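Local coordinates for acyl-CoA dehydrogenase (Geobacillus kaustophilus, PDB 2PG0), which binds FAD and, as an acyl-CoA dehydrogenase, probably introduces an alpha-beta double bond into thioester-bound acyl chains, at residues Glu297-Val308 and Glu321-Ile329; Val75-Lys83 and Val251-Val262. All coordinates share one frame; numbering follows the deposited sequence.

Contact 1. Residues Glu297-Val308 and Glu321-Ile329; sequences EIALGRTFVDRV and EVSMAKWWI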
loop_
_atom_site.group_PDB
_atom_site.type_symbol
_atom_site.label_atom_id
_atom_site.label_comp_id
_atom_site.label_asym_id
_atom_site.label_seq_id
_atom_site.Cartn_x
_atom_site.Cartn_y
_atom_site.Cartn_z
ATOM N N GLU A 297 10.471 7.809 5.299
ATOM C CA GLU A 297 9.179 8.324 5.737
ATOM C C GLU A 297 9.318 9.123 7.037
ATOM O O GLU A 297 8.672 10.162 7.210
ATOM C CB GLU A 297 8.157 7.193 5.844
ATOM C CG GLU A 297 7.798 6.559 4.480
ATOM C CD GLU A 297 6.552 5.671 4.540
ATOM O OE1 GLU A 297 5.914 5.589 5.605
ATOM O OE2 GLU A 297 6.213 5.041 3.514
ATOM N N ILE A 298 10.171 8.653 7.945
ATOM C CA ILE A 298 10.434 9.400 9.185
ATOM C C ILE A 298 11.031 10.789 8.880
ATOM O O ILE A 298 10.619 11.796 9.478
ATOM C CB ILE A 298 11.305 8.576 10.168
ATOM C CG1 ILE A 298 10.462 7.430 10.752
ATOM C CG2 ILE A 298 11.924 9.488 11.274
ATOM C CD1 ILE A 298 11.253 6.262 11.333
ATOM N N ALA A 299 11.955 10.838 7.922
ATOM C CA ALA A 299 12.595 12.087 7.498
ATOM C C ALA A 299 11.557 13.056 6.920
ATOM O O ALA A 299 11.572 14.257 7.217
ATOM C CB ALA A 299 13.693 11.789 6.472
ATOM N N LEU A 300 10.651 12.529 6.098
ATOM C CA LEU A 300 9.546 13.322 5.561
ATOM C C LEU A 300 8.660 13.926 6.650
ATOM O O LEU A 300 8.345 15.115 6.607
ATOM C CB LEU A 300 8.687 12.478 4.619
ATOM C CG LEU A 300 9.285 12.093 3.271
ATOM C CD1 LEU A 300 8.409 11.022 2.675
ATOM C CD2 LEU A 300 9.404 13.289 2.309
ATOM N N GLY A 301 8.263 13.103 7.617
ATOM C CA GLY A 301 7.377 13.537 8.693
ATOM C C GLY A 301 8.065 14.567 9.568
ATOM O O GLY A 301 7.448 15.556 9.971
ATOM N N ARG A 302 9.341 14.326 9.863
ATOM C CA ARG A 302 10.129 15.238 10.710
ATOM C C ARG A 302 10.276 16.610 10.046
ATOM O O ARG A 302 10.058 17.647 10.679
ATOM C CB ARG A 302 11.505 14.631 11.033
ATOM C CG ARG A 302 12.465 15.545 11.843
ATOM C CD ARG A 302 11.805 16.208 13.071
ATOM N NE ARG A 302 11.439 15.280 14.141
ATOM C CZ ARG A 302 10.823 15.638 15.267
ATOM N NH1 ARG A 302 10.486 16.912 15.482
ATOM N NH2 ARG A 302 10.538 14.721 16.183
ATOM N N THR A 303 10.637 16.608 8.768
ATOM C CA THR A 303 10.776 17.850 8.008
ATOM C C THR A 303 9.450 18.616 7.947
ATOM O O THR A 303 9.427 19.840 8.112
ATOM C CB THR A 303 11.327 17.577 6.596
ATOM O OG1 THR A 303 12.546 16.829 6.710
ATOM C CG2 THR A 303 11.612 18.886 5.836
ATOM N N PHE A 304 8.348 17.896 7.735
ATOM C CA PHE A 304 7.037 18.533 7.618
ATOM C C PHE A 304 6.550 19.088 8.958
ATOM O O PHE A 304 6.149 20.258 9.046
ATOM C CB PHE A 304 6.010 17.554 7.031
ATOM C CG PHE A 304 4.731 18.203 6.599
ATOM C CD1 PHE A 304 4.658 18.874 5.377
ATOM C CD2 PHE A 304 3.597 18.151 7.410
ATOM C CE1 PHE A 304 3.478 19.481 4.964
ATOM C CE2 PHE A 304 2.399 18.753 7.001
ATOM C CZ PHE A 304 2.345 19.418 5.773
ATOM N N VAL A 305 6.594 18.269 10.008
ATOM C CA VAL A 305 6.130 18.746 11.322
ATOM C C VAL A 305 6.965 19.937 11.815
ATOM O O VAL A 305 6.419 20.878 12.393
ATOM C CB VAL A 305 6.038 17.605 12.373
ATOM C CG1 VAL A 305 7.412 17.217 12.901
ATOM C CG2 VAL A 305 5.089 17.992 13.514
ATOM N N ASP A 306 8.270 19.902 11.542
ATOM C CA ASP A 306 9.176 20.989 11.919
ATOM C C ASP A 306 8.802 22.285 11.207
ATOM O O ASP A 306 8.821 23.362 11.811
ATOM C CB ASP A 306 10.633 20.621 11.610
ATOM C CG ASP A 306 11.284 19.786 12.710
ATOM O OD1 ASP A 306 10.658 19.530 13.771
ATOM O OD2 ASP A 306 12.446 19.390 12.505
ATOM N N ARG A 307 8.437 22.174 9.930
ATOM C CA ARG A 307 7.980 23.344 9.179
ATOM C C ARG A 307 6.657 23.885 9.732
ATOM O O ARG A 307 6.489 25.099 9.880
ATOM C CB ARG A 307 7.878 23.027 7.681
ATOM C CG ARG A 307 7.550 24.221 6.801
ATOM C CD ARG A 307 8.648 25.273 6.844
ATOM N NE ARG A 307 8.257 26.444 6.066
ATOM C CZ ARG A 307 7.589 27.473 6.568
ATOM N NH1 ARG A 307 7.264 27.486 7.854
ATOM N NH2 ARG A 307 7.261 28.496 5.792
ATOM N N VAL A 308 5.726 22.987 10.038
ATOM C CA VAL A 308 4.453 23.377 10.637
ATOM C C VAL A 308 4.644 24.059 12.002
ATOM O O VAL A 308 4.001 25.069 12.276
ATOM C CB VAL A 308 3.464 22.176 10.708
ATOM C CG1 VAL A 308 2.212 22.538 11.488
ATOM C CG2 VAL A 308 3.079 21.725 9.290
ATOM N N GLU A 321 -2.386 22.307 6.945
ATOM C CA GLU A 321 -1.096 21.664 7.114
ATOM C C GLU A 321 -1.014 20.830 8.397
ATOM O O GLU A 321 -0.386 19.771 8.415
ATOM C CB GLU A 321 0.033 22.703 7.034
ATOM C CG GLU A 321 0.182 23.358 5.657
ATOM C CD GLU A 321 -0.788 24.516 5.387
ATOM O OE1 GLU A 321 -1.636 24.857 6.248
ATOM O OE2 GLU A 321 -0.703 25.088 4.277
ATOM N N VAL A 322 -1.651 21.306 9.465
ATOM C CA VAL A 322 -1.655 20.562 10.724
ATOM C C VAL A 322 -2.532 19.302 10.616
ATOM O O VAL A 322 -2.221 18.274 11.207
ATOM C CB VAL A 322 -2.044 21.454 11.948
ATOM C CG1 VAL A 322 -3.545 21.752 11.994
ATOM C CG2 VAL A 322 -1.606 20.792 13.232
ATOM N N SER A 323 -3.613 19.391 9.840
ATOM C CA SER A 323 -4.482 18.236 9.582
ATOM C C SER A 323 -3.751 17.181 8.754
ATOM O O SER A 323 -3.862 15.979 9.033
ATOM C CB SER A 323 -5.777 18.678 8.897
ATOM O OG SER A 323 -6.496 19.572 9.740
ATOM N N MET A 324 -3.001 17.646 7.751
ATOM C CA MET A 324 -2.079 16.804 6.974
ATOM C C MET A 324 -1.065 16.105 7.878
ATOM O O MET A 324 -0.905 14.877 7.834
ATOM C CB MET A 324 -1.328 17.665 5.943
ATOM C CG MET A 324 -2.162 18.075 4.727
ATOM S SD MET A 324 -1.272 19.139 3.561
ATOM C CE MET A 324 -2.478 19.174 2.224
ATOM N N ALA A 325 -0.377 16.899 8.695
ATOM C CA ALA A 325 0.626 16.380 9.621
ATOM C C ALA A 325 0.025 15.317 10.549
ATOM O O ALA A 325 0.568 14.218 10.674
ATOM C CB ALA A 325 1.250 17.534 10.422
ATOM N N LYS A 326 -1.125 15.628 11.144
ATOM C CA LYS A 326 -1.777 14.720 12.089
ATOM C C LYS A 326 -2.116 13.355 11.479
ATOM O O LYS A 326 -1.737 12.331 12.033
ATOM C CB LYS A 326 -3.022 15.375 12.692
ATOM C CG LYS A 326 -3.537 14.712 13.976
ATOM C CD LYS A 326 -4.411 13.500 13.643
ATOM C CE LYS A 326 -5.033 12.902 14.878
ATOM N NZ LYS A 326 -5.777 11.658 14.590
ATOM N N TRP A 327 -2.836 13.327 10.358
ATOM C CA TRP A 327 -3.245 12.038 9.812
ATOM C C TRP A 327 -2.072 11.263 9.220
ATOM O O TRP A 327 -1.927 10.069 9.477
ATOM C CB TRP A 327 -4.444 12.151 8.838
ATOM C CG TRP A 327 -4.108 12.394 7.387
ATOM C CD1 TRP A 327 -4.158 13.585 6.724
ATOM C CD2 TRP A 327 -3.692 11.414 6.420
ATOM N NE1 TRP A 327 -3.787 13.415 5.408
ATOM C CE2 TRP A 327 -3.494 12.091 5.196
ATOM C CE3 TRP A 327 -3.455 10.035 6.477
ATOM C CZ2 TRP A 327 -3.075 11.435 4.034
ATOM C CZ3 TRP A 327 -3.039 9.375 5.318
ATOM C CH2 TRP A 327 -2.849 10.081 4.114
ATOM N N TRP A 328 -1.227 11.938 8.450
ATOM C CA TRP A 328 -0.163 11.235 7.741
ATOM C C TRP A 328 0.900 10.677 8.689
ATOM O O TRP A 328 1.328 9.540 8.524
ATOM C CB TRP A 328 0.473 12.109 6.660
ATOM C CG TRP A 328 1.343 11.302 5.751
ATOM C CD1 TRP A 328 0.963 10.667 4.594
ATOM C CD2 TRP A 328 2.736 11.016 5.929
ATOM N NE1 TRP A 328 2.040 10.018 4.040
ATOM C CE2 TRP A 328 3.141 10.214 4.836
ATOM C CE3 TRP A 328 3.689 11.379 6.895
ATOM C CZ2 TRP A 328 4.455 9.761 4.685
ATOM C CZ3 TRP A 328 4.995 10.930 6.746
ATOM C CH2 TRP A 328 5.367 10.129 5.647
ATOM N N ILE A 329 1.297 11.474 9.678
ATOM C CA ILE A 329 2.321 11.043 10.641
ATOM C C ILE A 329 1.804 9.915 11.546
ATOM O O ILE A 329 2.535 8.967 11.842
ATOM C CB ILE A 329 2.923 12.221 11.453
ATOM C CG1 ILE A 329 3.708 13.154 10.521
ATOM C CG2 ILE A 329 3.878 11.701 12.533
ATOM C CD1 ILE A 329 4.131 14.494 11.158
#

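Contact 2. Residues Val75-Lys83 and Val251-Val262; sequences VVINEELEK and VVAIAAQTAAEV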
loop_
_atom_site.group_PDB
_atom_site.type_symbol
_atom_site.label_atom_id
_atom_site.label_comp_id
_atom_site.label_asym_id
_atom_site.label_seq_id
_atom_site.Cartn_x
_atom_site.Cartn_y
_atom_site.Cartn_z
ATOM N N VAL A 75 7.525 21.883 22.671
ATOM C CA VAL A 75 7.938 20.843 21.727
ATOM C C VAL A 75 8.954 19.911 22.391
ATOM O O VAL A 75 8.806 18.689 22.356
ATOM C CB VAL A 75 8.521 21.439 20.425
ATOM C CG1 VAL A 75 9.049 20.323 19.504
ATOM C CG2 VAL A 75 7.459 22.274 19.707
ATOM N N VAL A 76 9.971 20.500 23.023
ATOM C CA VAL A 76 10.991 19.717 23.717
ATOM C C VAL A 76 10.378 18.830 24.809
ATOM O O VAL A 76 10.671 17.635 24.879
ATOM C CB VAL A 76 12.101 20.617 24.313
ATOM C CG1 VAL A 76 13.004 19.803 25.245
ATOM C CG2 VAL A 76 12.919 21.251 23.181
ATOM N N ILE A 77 9.530 19.421 25.653
ATOM C CA ILE A 77 8.902 18.686 26.748
ATOM C C ILE A 77 8.127 17.489 26.206
ATOM O O ILE A 77 8.318 16.353 26.656
ATOM C CB ILE A 77 8.003 19.605 27.629
ATOM C CG1 ILE A 77 8.877 20.532 28.486
ATOM C CG2 ILE A 77 7.090 18.779 28.542
ATOM C CD1 ILE A 77 8.125 21.706 29.101
ATOM N N ASN A 78 7.266 17.736 25.224
ATOM C CA ASN A 78 6.418 16.663 24.715
ATOM C C ASN A 78 7.194 15.565 23.999
ATOM O O ASN A 78 6.853 14.382 24.128
ATOM C CB ASN A 78 5.299 17.228 23.857
ATOM C CG ASN A 78 4.408 18.174 24.639
ATOM O OD1 ASN A 78 4.335 18.098 25.874
ATOM N ND2 ASN A 78 3.750 19.074 23.944
ATOM N N GLU A 79 8.250 15.949 23.285
ATOM C CA GLU A 79 9.119 14.967 22.618
ATOM C C GLU A 79 9.814 14.089 23.654
ATOM O O GLU A 79 9.797 12.855 23.557
ATOM C CB GLU A 79 10.163 15.651 21.745
ATOM C CG GLU A 79 9.631 16.145 20.416
ATOM C CD GLU A 79 10.695 16.802 19.557
ATOM O OE1 GLU A 79 11.866 16.940 20.004
ATOM O OE2 GLU A 79 10.347 17.198 18.426
ATOM N N GLU A 80 10.412 14.730 24.657
ATOM C CA GLU A 80 11.132 13.989 25.690
ATOM C C GLU A 80 10.224 13.072 26.518
ATOM O O GLU A 80 10.623 11.974 26.898
ATOM C CB GLU A 80 11.956 14.935 26.578
ATOM C CG GLU A 80 13.148 15.588 25.848
ATOM C CD GLU A 80 14.074 14.588 25.158
ATOM O OE1 GLU A 80 14.470 13.595 25.795
ATOM O OE2 GLU A 80 14.423 14.810 23.979
ATOM N N LEU A 81 9.000 13.514 26.776
ATOM C CA LEU A 81 8.035 12.679 27.493
ATOM C C LEU A 81 7.608 11.461 26.658
ATOM O O LEU A 81 7.446 10.364 27.197
ATOM C CB LEU A 81 6.819 13.501 27.922
ATOM C CG LEU A 81 7.020 14.450 29.108
ATOM C CD1 LEU A 81 5.798 15.324 29.275
ATOM C CD2 LEU A 81 7.324 13.696 30.410
ATOM N N GLU A 82 7.421 11.655 25.355
ATOM C CA GLU A 82 7.084 10.538 24.466
ATOM C C GLU A 82 8.227 9.530 24.393
ATOM O O GLU A 82 7.994 8.322 24.315
ATOM C CB GLU A 82 6.684 11.023 23.068
ATOM C CG GLU A 82 6.144 9.915 22.130
ATOM C CD GLU A 82 4.833 9.277 22.623
ATOM O OE1 GLU A 82 4.020 9.959 23.288
ATOM O OE2 GLU A 82 4.604 8.087 22.328
ATOM N N LYS A 83 9.461 10.025 24.446
ATOM C CA LYS A 83 10.620 9.141 24.493
ATOM C C LYS A 83 10.554 8.186 25.683
ATOM O O LYS A 83 11.036 7.057 25.602
ATOM C CB LYS A 83 11.921 9.947 24.484
ATOM C CG LYS A 83 12.216 10.554 23.113
ATOM C CD LYS A 83 13.466 11.406 23.121
ATOM C CE LYS A 83 13.560 12.247 21.859
ATOM N NZ LYS A 83 14.836 13.038 21.844
ATOM N N VAL A 251 0.236 18.905 18.498
ATOM C CA VAL A 251 0.816 18.168 19.625
ATOM C C VAL A 251 0.772 16.659 19.371
ATOM O O VAL A 251 1.763 15.955 19.574
ATOM C CB VAL A 251 0.121 18.561 20.961
ATOM C CG1 VAL A 251 0.487 17.604 22.082
ATOM C CG2 VAL A 251 0.497 20.006 21.336
ATOM N N VAL A 252 -0.371 16.173 18.892
ATOM C CA VAL A 252 -0.496 14.765 18.509
ATOM C C VAL A 252 0.491 14.383 17.400
ATOM O O VAL A 252 1.134 13.341 17.488
ATOM C CB VAL A 252 -1.949 14.416 18.113
ATOM C CG1 VAL A 252 -2.031 13.031 17.470
ATOM C CG2 VAL A 252 -2.844 14.499 19.353
ATOM N N ALA A 253 0.627 15.235 16.385
ATOM C CA ALA A 253 1.578 14.988 15.300
ATOM C C ALA A 253 3.010 14.901 15.829
ATOM O O ALA A 253 3.767 14.014 15.426
ATOM C CB ALA A 253 1.469 16.067 14.226
ATOM N N ILE A 254 3.365 15.813 16.740
ATOM C CA ILE A 254 4.708 15.806 17.353
ATOM C C ILE A 254 4.986 14.493 18.103
ATOM O O ILE A 254 6.052 13.888 17.919
ATOM C CB ILE A 254 4.941 17.037 18.266
ATOM C CG1 ILE A 254 4.998 18.317 17.422
ATOM C CG2 ILE A 254 6.230 16.869 19.098
ATOM C CD1 ILE A 254 4.826 19.622 18.216
ATOM N N ALA A 255 4.023 14.047 18.911
ATOM C CA ALA A 255 4.164 12.811 19.695
ATOM C C ALA A 255 4.244 11.565 18.816
ATOM O O ALA A 255 5.014 10.639 19.090
ATOM C CB ALA A 255 3.018 12.679 20.712
ATOM N N ALA A 256 3.445 11.532 17.754
ATOM C CA ALA A 256 3.498 10.401 16.836
ATOM C C ALA A 256 4.831 10.344 16.066
ATOM O O ALA A 256 5.377 9.256 15.840
ATOM C CB ALA A 256 2.307 10.429 15.884
ATOM N N GLN A 257 5.351 11.509 15.680
ATOM C CA GLN A 257 6.631 11.597 14.977
ATOM C C GLN A 257 7.740 11.039 15.872
ATOM O O GLN A 257 8.551 10.216 15.438
ATOM C CB GLN A 257 6.934 13.047 14.567
ATOM C CG GLN A 257 8.273 13.246 13.842
ATOM C CD GLN A 257 8.357 12.510 12.520
ATOM O OE1 GLN A 257 7.369 12.402 11.782
ATOM N NE2 GLN A 257 9.541 11.985 12.219
ATOM N N THR A 258 7.752 11.489 17.123
ATOM C CA THR A 258 8.712 10.992 18.116
ATOM C C THR A 258 8.591 9.480 18.358
ATOM O O THR A 258 9.604 8.779 18.462
ATOM C CB THR A 258 8.570 11.745 19.447
ATOM O OG1 THR A 258 8.685 13.147 19.201
ATOM C CG2 THR A 258 9.669 11.327 20.413
ATOM N N ALA A 259 7.358 8.986 18.447
ATOM C CA ALA A 259 7.107 7.554 18.653
ATOM C C ALA A 259 7.698 6.728 17.510
ATOM O O ALA A 259 8.346 5.709 17.750
ATOM C CB ALA A 259 5.610 7.281 18.803
ATOM N N ALA A 260 7.493 7.188 16.274
ATOM C CA ALA A 260 8.063 6.541 15.084
ATOM C C ALA A 260 9.599 6.501 15.152
ATOM O O ALA A 260 10.216 5.460 14.891
ATOM C CB ALA A 260 7.607 7.262 13.821
ATOM N N GLU A 261 10.196 7.639 15.498
ATOM C CA GLU A 261 11.659 7.763 15.652
ATOM C C GLU A 261 12.202 6.798 16.707
ATOM O O GLU A 261 13.231 6.138 16.488
ATOM C CB GLU A 261 12.046 9.219 15.961
ATOM C CG GLU A 261 11.953 10.141 14.739
ATOM C CD GLU A 261 11.859 11.634 15.070
ATOM O OE1 GLU A 261 11.790 12.009 16.259
ATOM O OE2 GLU A 261 11.843 12.444 14.122
ATOM N N VAL A 262 11.505 6.711 17.837
ATOM C CA VAL A 262 11.849 5.765 18.914
ATOM C C VAL A 262 11.759 4.320 18.435
ATOM O O VAL A 262 12.675 3.523 18.658
ATOM C CB VAL A 262 10.954 5.965 20.179
ATOM C CG1 VAL A 262 11.152 4.824 21.193
ATOM C CG2 VAL A 262 11.244 7.319 20.835
#

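Contact 1. Residues Glu297-Val308 and Glu321-Ile329
F304 meets the helix segment 321-329 with the edge of its ring, pushing CE2 to 3.3 Å from the carbonyl oxygen E321 O, which lies near the ring plane. Also at that edge is the methyl of A325, whose CB stands 3.8 Å from F304 CE2. With CG anti to the backbone N (chi1 -167°), the phenyl leaves its own helix toward the partner. M324 runs across it at about a right angle, with its CB 4.0 Å from F304 CE2. Further out, the sulfur makes an oblique Met-aromatic contact, M324 SD being 5.5 Å from the centroid of the F304 ring.

W328 reaches back from the other helix, its CG likewise anti to the backbone N (chi1 -168°). The six-membered end of the indole, not the NE1 end, does the touching: W328 CH2 lies 4.1 Å from E297 CB and also reaches L300 CB, while CZ3 approaches G301 N. E297 then carries its carboxylate past the indole to a salt bridge with R335. These helices are successive, nearly antiparallel members (151°) of the four-helix bundle that forms the C-terminal domain of acyl-CoA dehydrogenases. On a second subunit, W328 packs against L300 of this chain and L300 against W328, so this pair of helices also joins the subunit interface.

Between the two aromatics, the absence of a side chain at G301 admits I329, whose CD1 sits 3.7 Å from G301 O and whose CG1 comes close to G301 CA. The same methyl, I329 CD1, also touches V305 CB at 3.8 Å. Towards the far end V308 spreads its two methyls over E321 and V322, CG2 resting 3.9 Å from E321 CB while CG1 faces V322. No hydrogen bond crosses between the segments.

Contact 2. Residues Val75-Lys83 and Val251-Val262
E82 reaches over the helix segment 251-262 and touches it with every atom from CB to the carboxylate oxygens. Its CB begins on T258, 4.0 Å from the CG2 methyl. With CG anti to the backbone N (chi1 -173°), the next carbon is carried onto the partner's backbone, and E82 CG lies 3.3 Å from A255 O. A bend at chi2 (64°) then turns the carboxylate along the helix, so that its oxygens meet two alanines one helical turn apart: OE1 is 3.9 Å from A255 CB, and OE2 is 3.8 Å from A259 CB. OE2 finds its polar partner in S86, whose OG is hydrogen-bonded to it.

Here helix 71-84 of the N-terminal domain packs on the long helix 237-273 of the C-terminal domain at 42°, their local axes approaching to 8.9 Å. T258 is wedged among E79, E82 and K83: its OG1 is 3.4 Å from E79 CG, its CG2 lies by K83 CG. That hydroxyl also gives a bond of 3.0 Å from T258 OG1 to I254 O, which takes T258 N from the other face of its plane. With an alanine here, E79 CG and K83 CG would probably face a gap where OG1 and CG2 had been, and I254 O lose its second donor. E79 carries its carboxylate onward to R18 and R302, while I254 spreads its methyls on E79 and V75.

Overall arrangement
After three N-terminal helices the chain forms helix 71-84, runs on through two more helices and the beta-sheet middle domain, and returns at helix 237-273, where contact 2 closes a long loop of 167 residues. Contact 1 follows in series, closing a short helical hairpin with 12 residues between its segments; the two loops neither nest nor cross. Their centres are 12 Å apart, and helix 285-313 bridges them. R302 of contact 1 forms salt bridges with both E261 and E79 of contact 2, and Q257 NE2 probably bonds to I298 O. Helix 71-84 is thereby tied to the C-terminal bundle twice, by packing on helix 237-273 and by the E79-R302 salt bridge to helix 285-313.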